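PDB 4E12: diketoreductase from Acinetobacter baylyi, which reduces dicarbonyl compounds with NADH as cofactor and probably also acts as a (3S)-3-hydroxyacyl-CoA dehydrogenase in fatty acid beta-oxidation. Local coordinates for residues Val89-Pro94 and Phe117-Ser122. Numbering follows the deposited sequence.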
# COMPACT_ATOMS: atom_id res chain seq x y z
N VAL A 89 -32.70 6.85 3.82
CA VAL A 89 -32.67 5.49 4.32
C VAL A 89 -31.32 4.91 3.98
O VAL A 89 -30.91 4.88 2.81
CB VAL A 89 -33.78 4.63 3.67
CG1 VAL A 89 -33.69 3.17 4.12
CG2 VAL A 89 -35.14 5.21 4.02
N ILE A 90 -30.60 4.47 5.00
CA ILE A 90 -29.33 3.83 4.77
C ILE A 90 -29.58 2.33 4.93
O ILE A 90 -30.00 1.87 5.99
CB ILE A 90 -28.26 4.33 5.77
CG1 ILE A 90 -28.10 5.85 5.67
CG2 ILE A 90 -26.91 3.69 5.44
CD1 ILE A 90 -27.15 6.46 6.68
N GLU A 91 -29.35 1.59 3.85
CA GLU A 91 -29.57 0.15 3.81
C GLU A 91 -28.30 -0.64 4.10
O GLU A 91 -27.30 -0.53 3.38
CB GLU A 91 -30.17 -0.24 2.45
CG GLU A 91 -30.29 -1.73 2.23
CD GLU A 91 -29.00 -2.37 1.72
OE1 GLU A 91 -28.55 -2.00 0.64
OE2 GLU A 91 -28.43 -3.24 2.41
N ALA A 92 -28.35 -1.43 5.17
CA ALA A 92 -27.21 -2.22 5.63
C ALA A 92 -27.70 -3.61 6.02
O ALA A 92 -27.38 -4.12 7.09
CB ALA A 92 -26.51 -1.54 6.81
N VAL A 93 -28.49 -4.22 5.14
CA VAL A 93 -29.00 -5.58 5.33
C VAL A 93 -27.95 -6.56 4.78
O VAL A 93 -27.00 -6.13 4.11
CB VAL A 93 -30.35 -5.76 4.60
CG1 VAL A 93 -31.36 -4.75 5.13
CG2 VAL A 93 -30.18 -5.57 3.11
N PRO A 94 -28.09 -7.87 5.05
CA PRO A 94 -27.10 -8.83 4.55
C PRO A 94 -26.78 -8.72 3.06
O PRO A 94 -27.53 -8.15 2.27
CB PRO A 94 -27.71 -10.19 4.90
CG PRO A 94 -28.58 -9.91 6.06
CD PRO A 94 -29.16 -8.54 5.80
N PHE A 117 -32.30 7.03 -0.98
CA PHE A 117 -31.88 5.68 -0.61
C PHE A 117 -30.37 5.55 -0.75
O PHE A 117 -29.80 5.86 -1.81
CB PHE A 117 -32.50 4.61 -1.52
CG PHE A 117 -34.01 4.50 -1.44
CD1 PHE A 117 -34.72 5.10 -0.41
CD2 PHE A 117 -34.70 3.79 -2.41
CE1 PHE A 117 -36.11 4.99 -0.34
CE2 PHE A 117 -36.10 3.67 -2.35
CZ PHE A 117 -36.80 4.27 -1.32
N ALA A 118 -29.70 5.08 0.29
CA ALA A 118 -28.27 4.82 0.17
C ALA A 118 -27.94 3.40 0.62
O ALA A 118 -28.36 2.97 1.70
CB ALA A 118 -27.49 5.85 0.98
N THR A 119 -27.21 2.66 -0.22
CA THR A 119 -26.76 1.31 0.11
C THR A 119 -25.35 1.34 0.70
O THR A 119 -24.51 2.13 0.26
CB THR A 119 -26.77 0.40 -1.15
OG1 THR A 119 -26.28 -0.90 -0.82
CG2 THR A 119 -25.92 1.01 -2.27
N ASN A 120 -25.09 0.50 1.71
CA ASN A 120 -23.75 0.41 2.31
C ASN A 120 -23.01 -0.79 1.71
O ASN A 120 -21.93 -1.16 2.19
CB ASN A 120 -23.86 0.26 3.84
CG ASN A 120 -22.50 0.12 4.52
OD1 ASN A 120 -21.59 0.91 4.28
ND2 ASN A 120 -22.36 -0.91 5.35
N SER A 121 -23.57 -1.37 0.64
CA SER A 121 -23.12 -2.67 0.12
C SER A 121 -21.64 -2.71 -0.25
O SER A 121 -21.16 -1.82 -0.96
CB SER A 121 -23.98 -3.10 -1.08
OG SER A 121 -23.62 -4.40 -1.52
N SER A 122 -20.94 -3.74 0.23
CA SER A 122 -19.54 -3.97 -0.15
C SER A 122 -19.39 -5.00 -1.28
O SER A 122 -18.27 -5.22 -1.75
CB SER A 122 -18.69 -4.43 1.05
OG SER A 122 -18.53 -3.41 2.03
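Two flat groups carry the side-chain contact between Val-89 to Glu-91 and Phe-117 to Thr-119: the Phe-117 ring, approached obliquely by Val-89 with CB 4.2 Å from CD1, and the Glu-91 carboxylate, gripped at both oxygens. Glu-91 OE1 receives the hydroxyl of Thr-119, OG1 to OE1 2.9 Å, on the syn side and 27° out of the carboxylate plane. At the other oxygen, Val-93 N donates to Glu-91 OE2 (2.9 Å), which accepts with its anti lone pair. Tyr-104 OH also bonds to OE1 and Lys-100 NZ forms a salt bridge with OE2, both from helix 97-110, which covers the Glu-91 and Thr-119 part of this sheet face. Glu-91 and Thr-119 run side by side; a bend at chi2 (-84°) in Glu-91 brings OE1 to the hydroxyl. Thr-119 OG1 also accepts from Ser-121 N at 3.1 Å, an ST turn.

Parallel pairing is documented by the 22° between the strand directions, with Ala-118 N to Val-89 O at 2.8 Å and Glu-91 N to Ala-118 O at 2.7 Å; Asn-120 N to Glu-91 O at 3.0 Å carries it one residue beyond strand 117-119. These are neighbouring central strands of the Rossmann-type NAD-binding domain, joined by helix 97-110 in a beta-alpha-beta crossover. Just after strand 117-119 come Asn-120 and Ser-122, both NAD(+)-binding; Asn-120 OD1 accepts from Phe-144 N. The buried carboxylate that holds Thr-119 also pairs with Lys-100, an NAD(+)-binding residue, and so probably helps position that lysine; its four partners would be expected to stabilise a negative charge.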